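Local coordinates for N-alpha-acetyltransferase 35, NatC auxiliary subunit (PDB 6YGA), which serves as the auxiliary subunit of the NatC N-terminal acetyltransferase complex, which acetylates the N-terminal methionine of the L-A virus Gag protein, at residues B[634-637]-B[638-641]; B[642-645]-B[646-650]; B[672-675]-B[676-680]; B[717-720]-B[721-724]. One frame throughout, in Å; residues are numbered along the deposited sequence.

Contact 1: residues B[634-637]-B[638-641]. With EDO (1,2-ethanediol), chain Y.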
loop_
_atom_site.group_PDB
_atom_site.type_symbol
_atom_site.label_atom_id
_atom_site.label_comp_id
_atom_site.label_asym_id
_atom_site.label_seq_id
_atom_site.Cartn_x
_atom_site.Cartn_y
_atom_site.Cartn_z
ATOM N N GLU B 634 20.060 -20.443 -24.026
ATOM C CA GLU B 634 21.158 -20.979 -23.228
ATOM C C GLU B 634 22.420 -20.141 -23.386
ATOM O O GLU B 634 23.124 -19.879 -22.404
ATOM C CB GLU B 634 21.429 -22.434 -23.615
ATOM C CG GLU B 634 20.205 -23.334 -23.554
ATOM C CD GLU B 634 20.524 -24.776 -23.897
ATOM O OE1 GLU B 634 21.703 -25.168 -23.777
ATOM O OE2 GLU B 634 19.597 -25.515 -24.285
ATOM N N THR B 635 22.725 -19.713 -24.614
ATOM C CA THR B 635 23.935 -18.931 -24.844
ATOM C C THR B 635 23.835 -17.561 -24.187
ATOM O O THR B 635 24.785 -17.098 -23.544
ATOM C CB THR B 635 24.193 -18.791 -26.344
ATOM O OG1 THR B 635 24.417 -20.089 -26.909
ATOM C CG2 THR B 635 25.413 -17.924 -26.601
ATOM N N GLU B 636 22.682 -16.901 -24.330
ATOM C CA GLU B 636 22.518 -15.563 -23.773
ATOM C C GLU B 636 22.450 -15.588 -22.250
ATOM O O GLU B 636 22.910 -14.644 -21.599
ATOM C CB GLU B 636 21.267 -14.903 -24.356
ATOM C CG GLU B 636 21.213 -13.397 -24.165
ATOM C CD GLU B 636 22.292 -12.668 -24.948
ATOM O OE1 GLU B 636 22.904 -13.278 -25.850
ATOM O OE2 GLU B 636 22.525 -11.477 -24.661
ATOM N N VAL B 637 21.893 -16.653 -21.666
ATOM C CA VAL B 637 21.883 -16.765 -20.210
ATOM C C VAL B 637 23.308 -16.787 -19.670
ATOM O O VAL B 637 23.628 -16.083 -18.705
ATOM C CB VAL B 637 21.077 -18.002 -19.767
ATOM C CG1 VAL B 637 21.470 -18.420 -18.363
ATOM C CG2 VAL B 637 19.585 -17.700 -19.818
ATOM N N ARG B 638 24.193 -17.559 -20.301
ATOM C CA ARG B 638 25.572 -17.614 -19.826
ATOM C C ARG B 638 26.275 -16.273 -20.001
ATOM O O ARG B 638 27.072 -15.867 -19.146
ATOM C CB ARG B 638 26.339 -18.723 -20.545
ATOM C CG ARG B 638 25.753 -20.102 -20.329
ATOM C CD ARG B 638 26.688 -21.176 -20.847
ATOM N NE ARG B 638 26.123 -22.511 -20.690
ATOM C CZ ARG B 638 25.507 -23.177 -21.661
ATOM N NH1 ARG B 638 25.380 -22.633 -22.862
ATOM N NH2 ARG B 638 25.023 -24.390 -21.431
ATOM N N ASN B 639 25.992 -15.565 -21.097
ATOM C CA ASN B 639 26.568 -14.235 -21.274
ATOM C C ASN B 639 26.052 -13.272 -20.213
ATOM O O ASN B 639 26.808 -12.436 -19.704
ATOM C CB ASN B 639 26.265 -13.702 -22.674
ATOM C CG ASN B 639 26.975 -14.484 -23.763
ATOM O OD1 ASN B 639 28.009 -15.108 -23.525
ATOM N ND2 ASN B 639 26.423 -14.449 -24.969
ATOM N N VAL B 640 24.765 -13.375 -19.868
ATOM C CA VAL B 640 24.211 -12.541 -18.805
ATOM C C VAL B 640 24.912 -12.830 -17.485
ATOM O O VAL B 640 25.261 -11.909 -16.735
ATOM C CB VAL B 640 22.689 -12.749 -18.699
ATOM C CG1 VAL B 640 22.158 -12.190 -17.384
ATOM C CG2 VAL B 640 21.987 -12.087 -19.871
ATOM N N VAL B 641 25.142 -14.111 -17.187
ATOM C CA VAL B 641 25.844 -14.486 -15.962
ATOM C C VAL B 641 27.241 -13.877 -15.939
ATOM O O VAL B 641 27.693 -13.363 -14.910
ATOM C CB VAL B 641 25.885 -16.020 -15.824
ATOM C CG1 VAL B 641 26.800 -16.437 -14.684
ATOM C CG2 VAL B 641 24.478 -16.562 -15.606
HETATM C C1 EDO Y . 24.881 -8.339 -21.870
HETATM O O1 EDO Y . 24.886 -7.633 -20.624
HETATM C C2 EDO Y . 24.552 -9.808 -21.641
HETATM O O2 EDO Y . 24.764 -10.518 -22.867
#

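Contact 2: residues B[642-645]-B[646-650]. With EDO (1,2-ethanediol), chain Y; EDO (1,2-ethanediol), chain C.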
loop_
_atom_site.group_PDB
_atom_site.type_symbol
_atom_site.label_atom_id
_atom_site.label_comp_id
_atom_site.label_asym_id
_atom_site.label_seq_id
_atom_site.Cartn_x
_atom_site.Cartn_y
_atom_site.Cartn_z
ATOM N N SER B 642 27.935 -13.907 -17.079
ATOM C CA SER B 642 29.257 -13.292 -17.157
ATOM C C SER B 642 29.190 -11.787 -16.912
ATOM O O SER B 642 30.041 -11.230 -16.211
ATOM C CB SER B 642 29.889 -13.597 -18.515
ATOM O OG SER B 642 29.936 -14.997 -18.737
ATOM N N SER B 643 28.181 -11.112 -17.470
ATOM C CA SER B 643 28.047 -9.674 -17.242
ATOM C C SER B 643 27.722 -9.373 -15.784
ATOM O O SER B 643 28.282 -8.437 -15.200
ATOM C CB SER B 643 26.974 -9.085 -18.155
ATOM O OG SER B 643 27.389 -9.096 -19.507
ATOM N N ILE B 644 26.809 -10.143 -15.186
ATOM C CA ILE B 644 26.501 -9.961 -13.769
ATOM C C ILE B 644 27.753 -10.161 -12.928
ATOM O O ILE B 644 28.018 -9.398 -11.991
ATOM C CB ILE B 644 25.372 -10.915 -13.335
ATOM C CG1 ILE B 644 24.062 -10.551 -14.034
ATOM C CG2 ILE B 644 25.186 -10.880 -11.822
ATOM C CD1 ILE B 644 22.903 -11.451 -13.653
ATOM N N ASP B 645 28.550 -11.180 -13.258
ATOM C CA ASP B 645 29.772 -11.446 -12.508
ATOM C C ASP B 645 30.732 -10.264 -12.577
ATOM O O ASP B 645 31.303 -9.859 -11.560
ATOM C CB ASP B 645 30.442 -12.718 -13.026
ATOM C CG ASP B 645 29.789 -13.977 -12.496
ATOM O OD1 ASP B 645 28.871 -13.852 -11.663
ATOM O OD2 ASP B 645 30.192 -15.083 -12.909
ATOM N N GLU B 646 30.917 -9.695 -13.776
ATOM C CA GLU B 646 31.791 -8.534 -13.926
ATOM C C GLU B 646 31.307 -7.364 -13.079
ATOM O O GLU B 646 32.112 -6.667 -12.450
ATOM C CB GLU B 646 31.878 -8.123 -15.400
ATOM C CG GLU B 646 32.530 -9.149 -16.316
ATOM C CD GLU B 646 32.651 -8.662 -17.750
ATOM O OE1 GLU B 646 33.207 -7.563 -17.961
ATOM O OE2 GLU B 646 32.185 -9.373 -18.664
ATOM N N ILE B 647 29.994 -7.133 -13.050
ATOM C CA ILE B 647 29.450 -6.062 -12.223
ATOM C C ILE B 647 29.702 -6.349 -10.749
ATOM O O ILE B 647 30.044 -5.445 -9.975
ATOM C CB ILE B 647 27.952 -5.865 -12.523
ATOM C CG1 ILE B 647 27.762 -5.383 -13.964
ATOM C CG2 ILE B 647 27.324 -4.881 -11.538
ATOM C CD1 ILE B 647 26.324 -5.047 -14.319
HETATM N N MSE B 648 29.563 -7.607 -10.338
HETATM C CA MSE B 648 29.765 -7.969 -8.939
HETATM C C MSE B 648 31.227 -7.777 -8.530
HETATM O O MSE B 648 31.503 -7.294 -7.433
HETATM C CB MSE B 648 29.303 -9.409 -8.680
HETATM C CG MSE B 648 27.791 -9.603 -8.841
HETATM SE SE MSE B 648 27.130 -11.398 -8.414
HETATM C CE MSE B 648 27.321 -11.350 -6.473
ATOM N N GLN B 649 32.160 -8.132 -9.419
ATOM C CA GLN B 649 33.570 -7.849 -9.155
ATOM C C GLN B 649 33.804 -6.350 -8.997
ATOM O O GLN B 649 34.522 -5.912 -8.090
ATOM C CB GLN B 649 34.449 -8.405 -10.277
ATOM C CG GLN B 649 34.207 -9.865 -10.630
ATOM C CD GLN B 649 34.494 -10.815 -9.485
ATOM O OE1 GLN B 649 35.180 -10.467 -8.524
ATOM N NE2 GLN B 649 33.967 -12.029 -9.587
ATOM N N GLY B 650 33.202 -5.547 -9.879
ATOM C CA GLY B 650 33.370 -4.107 -9.785
ATOM C C GLY B 650 32.821 -3.544 -8.491
ATOM O O GLY B 650 33.421 -2.652 -7.886
HETATM C C1 EDO Y . 24.881 -8.339 -21.870
HETATM O O1 EDO Y . 24.886 -7.633 -20.624
HETATM C C2 EDO Y . 24.552 -9.808 -21.641
HETATM O O2 EDO Y . 24.764 -10.518 -22.867
HETATM C C1 EDO C . 28.511 -18.356 -12.003
HETATM O O1 EDO C . 29.120 -17.168 -11.483
HETATM C C2 EDO C . 28.605 -19.472 -10.969
HETATM O O2 EDO C . 27.830 -19.133 -9.813
#

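Contact 3: residues B[672-675]-B[676-680]. With EDO (1,2-ethanediol), chain C.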
loop_
_atom_site.group_PDB
_atom_site.type_symbol
_atom_site.label_atom_id
_atom_site.label_comp_id
_atom_site.label_asym_id
_atom_site.label_seq_id
_atom_site.Cartn_x
_atom_site.Cartn_y
_atom_site.Cartn_z
ATOM N N LEU B 672 25.083 -6.538 -4.082
ATOM C CA LEU B 672 25.574 -7.883 -4.363
ATOM C C LEU B 672 24.452 -8.903 -4.239
ATOM O O LEU B 672 24.305 -9.791 -5.087
ATOM C CB LEU B 672 26.724 -8.233 -3.419
ATOM C CG LEU B 672 28.050 -7.513 -3.670
ATOM C CD1 LEU B 672 29.056 -7.850 -2.583
ATOM C CD2 LEU B 672 28.601 -7.871 -5.043
ATOM N N GLU B 673 23.644 -8.785 -3.183
ATOM C CA GLU B 673 22.529 -9.702 -2.987
ATOM C C GLU B 673 21.542 -9.617 -4.145
ATOM O O GLU B 673 20.989 -10.635 -4.575
ATOM C CB GLU B 673 21.841 -9.396 -1.656
ATOM C CG GLU B 673 20.630 -10.257 -1.345
ATOM C CD GLU B 673 19.980 -9.889 -0.021
ATOM O OE1 GLU B 673 20.622 -9.176 0.782
ATOM O OE2 GLU B 673 18.825 -10.306 0.213
ATOM N N TYR B 674 21.325 -8.412 -4.671
ATOM C CA TYR B 674 20.439 -8.245 -5.819
ATOM C C TYR B 674 20.969 -8.984 -7.044
ATOM O O TYR B 674 20.249 -9.775 -7.665
ATOM C CB TYR B 674 20.262 -6.759 -6.123
ATOM C CG TYR B 674 19.677 -6.485 -7.488
ATOM C CD1 TYR B 674 18.330 -6.705 -7.740
ATOM C CD2 TYR B 674 20.468 -6.007 -8.524
ATOM C CE1 TYR B 674 17.785 -6.460 -8.981
ATOM C CE2 TYR B 674 19.932 -5.757 -9.773
ATOM C CZ TYR B 674 18.588 -5.987 -9.993
ATOM O OH TYR B 674 18.040 -5.742 -11.229
ATOM N N TYR B 675 22.229 -8.735 -7.414
ATOM C CA TYR B 675 22.775 -9.378 -8.607
ATOM C C TYR B 675 22.906 -10.883 -8.421
ATOM O O TYR B 675 22.786 -11.639 -9.392
ATOM C CB TYR B 675 24.122 -8.759 -8.978
ATOM C CG TYR B 675 23.978 -7.428 -9.672
ATOM C CD1 TYR B 675 23.610 -7.359 -11.010
ATOM C CD2 TYR B 675 24.191 -6.238 -8.988
ATOM C CE1 TYR B 675 23.467 -6.139 -11.650
ATOM C CE2 TYR B 675 24.052 -5.016 -9.620
ATOM C CZ TYR B 675 23.689 -4.973 -10.949
ATOM O OH TYR B 675 23.548 -3.757 -11.578
ATOM N N CYS B 676 23.139 -11.336 -7.189
ATOM C CA CYS B 676 23.090 -12.767 -6.913
ATOM C C CYS B 676 21.707 -13.330 -7.224
ATOM O O CYS B 676 21.581 -14.378 -7.866
ATOM C CB CYS B 676 23.470 -13.035 -5.457
ATOM S SG CYS B 676 23.432 -14.779 -5.011
ATOM N N LYS B 677 20.657 -12.635 -6.781
ATOM C CA LYS B 677 19.299 -13.059 -7.107
ATOM C C LYS B 677 19.040 -12.972 -8.604
ATOM O O LYS B 677 18.337 -13.816 -9.171
ATOM C CB LYS B 677 18.282 -12.213 -6.341
ATOM C CG LYS B 677 18.308 -12.430 -4.841
ATOM C CD LYS B 677 17.246 -11.606 -4.136
ATOM C CE LYS B 677 17.091 -12.050 -2.689
ATOM N NZ LYS B 677 16.125 -11.204 -1.942
ATOM N N LEU B 678 19.602 -11.959 -9.265
ATOM C CA LEU B 678 19.427 -11.852 -10.708
ATOM C C LEU B 678 20.117 -13.006 -11.425
ATOM O O LEU B 678 19.596 -13.535 -12.413
ATOM C CB LEU B 678 19.954 -10.506 -11.200
ATOM C CG LEU B 678 19.495 -10.051 -12.584
ATOM C CD1 LEU B 678 17.977 -9.977 -12.660
ATOM C CD2 LEU B 678 20.116 -8.704 -12.895
ATOM N N LYS B 679 21.287 -13.419 -10.932
ATOM C CA LYS B 679 21.985 -14.550 -11.532
ATOM C C LYS B 679 21.189 -15.838 -11.366
ATOM O O LYS B 679 21.142 -16.668 -12.281
ATOM C CB LYS B 679 23.375 -14.700 -10.916
ATOM C CG LYS B 679 24.224 -15.762 -11.587
ATOM C CD LYS B 679 25.383 -16.196 -10.707
ATOM C CE LYS B 679 26.264 -15.023 -10.326
ATOM N NZ LYS B 679 27.471 -15.471 -9.583
ATOM N N HIS B 680 20.554 -16.017 -10.203
ATOM C CA HIS B 680 19.725 -17.197 -9.977
ATOM C C HIS B 680 18.584 -17.269 -10.985
ATOM O O HIS B 680 18.323 -18.330 -11.564
ATOM C CB HIS B 680 19.177 -17.191 -8.548
ATOM C CG HIS B 680 20.209 -17.475 -7.498
ATOM N ND1 HIS B 680 20.033 -17.141 -6.172
ATOM C CD2 HIS B 680 21.424 -18.068 -7.577
ATOM C CE1 HIS B 680 21.097 -17.512 -5.481
ATOM N NE2 HIS B 680 21.956 -18.077 -6.310
HETATM C C1 EDO C . 28.511 -18.356 -12.003
HETATM O O1 EDO C . 29.120 -17.168 -11.483
HETATM C C2 EDO C . 28.605 -19.472 -10.969
HETATM O O2 EDO C . 27.830 -19.133 -9.813
#

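Contact 4: residues B[717-720]-B[721-724]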
loop_
_atom_site.group_PDB
_atom_site.type_symbol
_atom_site.label_atom_id
_atom_site.label_comp_id
_atom_site.label_asym_id
_atom_site.label_seq_id
_atom_site.Cartn_x
_atom_site.Cartn_y
_atom_site.Cartn_z
ATOM N N GLU B 717 14.714 -17.414 -4.616
ATOM C CA GLU B 717 15.937 -16.659 -4.388
ATOM C C GLU B 717 16.360 -15.861 -5.614
ATOM O O GLU B 717 17.513 -15.426 -5.696
ATOM C CB GLU B 717 17.067 -17.591 -3.947
ATOM C CG GLU B 717 16.884 -18.143 -2.544
ATOM C CD GLU B 717 16.650 -17.049 -1.516
ATOM O OE1 GLU B 717 17.340 -16.008 -1.581
ATOM O OE2 GLU B 717 15.769 -17.223 -0.647
ATOM N N GLY B 718 15.451 -15.660 -6.565
ATOM C CA GLY B 718 15.735 -14.894 -7.757
ATOM C C GLY B 718 15.199 -13.477 -7.675
ATOM O O GLY B 718 14.741 -13.005 -6.632
ATOM N N TRP B 719 15.268 -12.786 -8.808
ATOM C CA TRP B 719 14.727 -11.439 -8.943
ATOM C C TRP B 719 13.470 -11.525 -9.799
ATOM O O TRP B 719 13.541 -11.863 -10.987
ATOM C CB TRP B 719 15.749 -10.482 -9.550
ATOM C CG TRP B 719 15.274 -9.065 -9.512
ATOM C CD1 TRP B 719 14.995 -8.262 -10.576
ATOM C CD2 TRP B 719 14.984 -8.294 -8.338
ATOM N NE1 TRP B 719 14.566 -7.032 -10.140
ATOM C CE2 TRP B 719 14.550 -7.027 -8.770
ATOM C CE3 TRP B 719 15.060 -8.550 -6.966
ATOM C CZ2 TRP B 719 14.192 -6.017 -7.879
ATOM C CZ3 TRP B 719 14.703 -7.550 -6.084
ATOM C CH2 TRP B 719 14.274 -6.298 -6.542
ATOM N N ASN B 720 12.328 -11.201 -9.198
ATOM C CA ASN B 720 11.025 -11.487 -9.778
ATOM C C ASN B 720 10.525 -10.393 -10.717
ATOM O O ASN B 720 9.333 -10.372 -11.044
ATOM C CB ASN B 720 10.012 -11.740 -8.665
ATOM C CG ASN B 720 10.365 -12.960 -7.844
ATOM O OD1 ASN B 720 11.029 -13.879 -8.332
ATOM N ND2 ASN B 720 9.925 -12.982 -6.592
ATOM N N TYR B 721 11.398 -9.491 -11.164
ATOM C CA TYR B 721 11.047 -8.687 -12.328
ATOM C C TYR B 721 10.983 -9.539 -13.588
ATOM O O TYR B 721 10.377 -9.118 -14.580
ATOM C CB TYR B 721 12.046 -7.546 -12.533
ATOM C CG TYR B 721 11.862 -6.348 -11.626
ATOM C CD1 TYR B 721 11.083 -6.421 -10.478
ATOM C CD2 TYR B 721 12.465 -5.134 -11.929
ATOM C CE1 TYR B 721 10.923 -5.320 -9.652
ATOM C CE2 TYR B 721 12.306 -4.030 -11.115
ATOM C CZ TYR B 721 11.535 -4.128 -9.979
ATOM O OH TYR B 721 11.381 -3.028 -9.169
ATOM N N PHE B 722 11.594 -10.722 -13.567
ATOM C CA PHE B 722 11.618 -11.636 -14.707
ATOM C C PHE B 722 11.149 -13.003 -14.222
ATOM O O PHE B 722 11.967 -13.887 -13.936
ATOM C CB PHE B 722 13.016 -11.720 -15.322
ATOM C CG PHE B 722 13.622 -10.381 -15.645
ATOM C CD1 PHE B 722 14.412 -9.723 -14.715
ATOM C CD2 PHE B 722 13.410 -9.782 -16.878
ATOM C CE1 PHE B 722 14.975 -8.491 -15.004
ATOM C CE2 PHE B 722 13.974 -8.550 -17.176
ATOM C CZ PHE B 722 14.757 -7.904 -16.236
ATOM N N PRO B 723 9.838 -13.208 -14.104
ATOM C CA PRO B 723 9.340 -14.508 -13.645
ATOM C C PRO B 723 9.603 -15.599 -14.671
ATOM O O PRO B 723 9.879 -15.341 -15.843
ATOM C CB PRO B 723 7.836 -14.271 -13.461
ATOM C CG PRO B 723 7.523 -13.146 -14.379
ATOM C CD PRO B 723 8.742 -12.264 -14.382
ATOM N N ILE B 724 9.511 -16.840 -14.206
ATOM C CA ILE B 724 9.751 -18.006 -15.046
ATOM C C ILE B 724 8.422 -18.455 -15.641
ATOM O O ILE B 724 7.478 -18.768 -14.908
ATOM C CB ILE B 724 10.405 -19.141 -14.244
ATOM C CG1 ILE B 724 11.620 -18.625 -13.467
ATOM C CG2 ILE B 724 10.803 -20.284 -15.162
ATOM C CD1 ILE B 724 12.747 -18.137 -14.338
#

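Contact 1: residues B[634-637]-B[638-641]
Glu-634 and Arg-638, one helical turn apart, run side by side in the same direction. The aliphatic part of the arginine, extended from CG to NE, passes close to the glutamate carbonyl, with Arg-638 CG 3.4 Å from Glu-634 O. The charged ends stay just beyond salt-bridge distance, Glu-634 OE1 lying 4.1 Å from Arg-638 NH2, and their planes are turned 72° apart, so the attraction is probably loose. Thr-635 comes next. Its OG1 sits beside the backbone N (chi1 -63°) and bonds back to the carbonyl of Asn-631, a common way for threonine to satisfy its hydroxyl in a helix; the methyl CG2 is left to face Asn-639 ND2 at 4.0 Å. All this lies on helix 619-653, whose inner face rests on helices 511-564 and 668-701. Glu-636 bends at chi2, bringing its carboxylate across the amide of Asn-639 at about a right angle, with OE1 3.8 Å from Asn-639 ND2. Glu-636 OE2 accepts a 3.0 Å hydrogen bond from O2 of an ethanediol and is also bonded to Ser-550 OG. In the backbone, Val-640 N reaches Glu-636 O at 2.8 Å. Val-637, compact and branched at CB, suits its buried place against Ile-554 and Ser-686; its CG1 approaches Val-641 CG2 at 4.5 Å, while Val-637 O receives Val-641 N at 2.9 Å.

Contact 2: residues B[642-645]-B[646-650]
Ile-644 lays its CG2 branch alongside the end of Met-648, a selenomethionine in this crystal, with Ile-644 CG2 4.0 Å from Met-648 SE. The two side chains point the same way: CG2 of the isoleucine stands opposite its own backbone N, and the methionine chain runs straight through CG before bending at chi3 (72°). On the way, Met-648 CG passes 3.2 Å from Ile-644 O, the carbonyl that also receives Met-648 N at 2.9 Å. Both residues belong to one face of helix 619-653, a long helix in the TPR-like region of the protein, and both meet Tyr-675 of helix 668-701. Ile-647 shares that neighbour and also packs on Ile-547 and Tyr-540 of helix 511-564, so flexible and branched apolar chains fill the seam between the helices. Polar residues flank this apolar strip. Asp-645 OD2 accepts a 2.7 Å hydrogen bond from O1 of one ethanediol, while its OD1 forms a salt bridge with Lys-679. Gln-649 CG, anti to the carbonyl carbon (chi1 -51°), lies 3.0 Å from Asp-645 O; the bend at chi2 then turns the amide. Ser-643, small enough to lie close to helix 511-564, bonds through OG to O1 of the ethanediol that Glu-636 also holds, at 3.1 Å. Glu-646, extended beyond CG, brings CG to 3.2 Å from Ser-642 O and makes a long, weak ion pair with Lys-543.

Contact 3: residues B[672-675]-B[676-680]
This is a local contact between successive turns of helix 668-701, with a charged pair on one side and a leucine between two tyrosines on another. Glu-673 and Lys-677 lie side by side. The extended glutamate stands straight out from the helix, and the extended Lys-677, its CG beside the backbone N (chi1 -67°), leans back one turn, so that Glu-673 OE2 meets Lys-677 NZ in a salt bridge of 3.6 Å. The lysine methylenes help cover the turn, with Lys-677 CG 3.2 Å from Glu-673 O. Leu-678 CD2 touches two tyrosines, 4.0 Å from Tyr-674 OH and 4.2 Å from Tyr-675 CD1. The tyrosines also meet each other: Tyr-674 CD2 sits 3.7 Å above the centre of the Tyr-675 ring. Tyrosine suits position 675, where the ring packs against helix 619-653 while OH bonds to Tyr-540 OH; Tyr-674 turns toward the loop that holds Trp-719, and its hydroxyl bonds an ethanediol. Lys-679 bends at chi3 (-57°) and gives a 3.0 Å hydrogen bond from NZ to O1 of the ethanediol that Asp-645 of helix 619-653 also holds. One lysine thus probably steadies its own helix, whereas the other ties it electrostatically to helix 619-653.

Contact 4: residues B[717-720]-B[721-724]
A beta turn at residues 719-722 shapes this buried contact, within the connection that joins the two strands, 708-713 and 724-729, of an antiparallel hairpin near the C-terminal end of the chain. The bond that closes the turn, from Phe-722 N to Trp-719 O, is weak at 3.4 Å, although its N-H points almost straight at the acceptor (168°). Aromatic packing accompanies this weak bond. Trp-719 and Tyr-721 lie side by side and point the same way. The indole nitrogen comes in over one face of the phenol, Trp-719 NE1 standing 3.1 Å above the Tyr-721 ring plane and shifted toward the rim. The five-membered ring and the phenol have centroids 4.4 Å apart and planes inclined at 47°, an oblique pairing. Trp-719 CG is opposite its backbone N (chi1 -172°), which swings the indole over the following residues. Trp-719 CD1 then lies 3.6 Å from Tyr-721 CB. Large flat residues suit this place because the turn is pressed between helices: Tyr-721 reaches helix 433-456, where its hydroxyl bonds to Glu-449, Phe-722 packs on helix 511-564, and Trp-719 meets Tyr-674 edge-to-face. Pro-723, which needs no partner for a backbone N-H, packs on Phe-455 as the chain runs on toward the second strand; its CD is 3.9 Å from Asn-720 O. At the edge of the indole, near its plane, Phe-722 CD1 lies 4.4 Å from Trp-719 CD1.

Overall arrangement
Contacts 1 and 2 follow one another on helix 619-653, their centres about 13 Å apart, and one ethanediol touches both. Contact 3 lies on the next helix, 668-701, and contact 4 comes last, in the hairpin connection before strand 724-729. Contact 3 is the hub: it touches each of the others, and its centre is about 10 Å from those of contacts 2 and 4. Contact 4 touches neither contact 1 nor contact 2, with nearest atoms about 8 Å away in each case. Helix 668-701 thus stands between helix 619-653 and the hairpin connection, joining these late parts of the TPR-like region into one packed unit of the NatC auxiliary subunit.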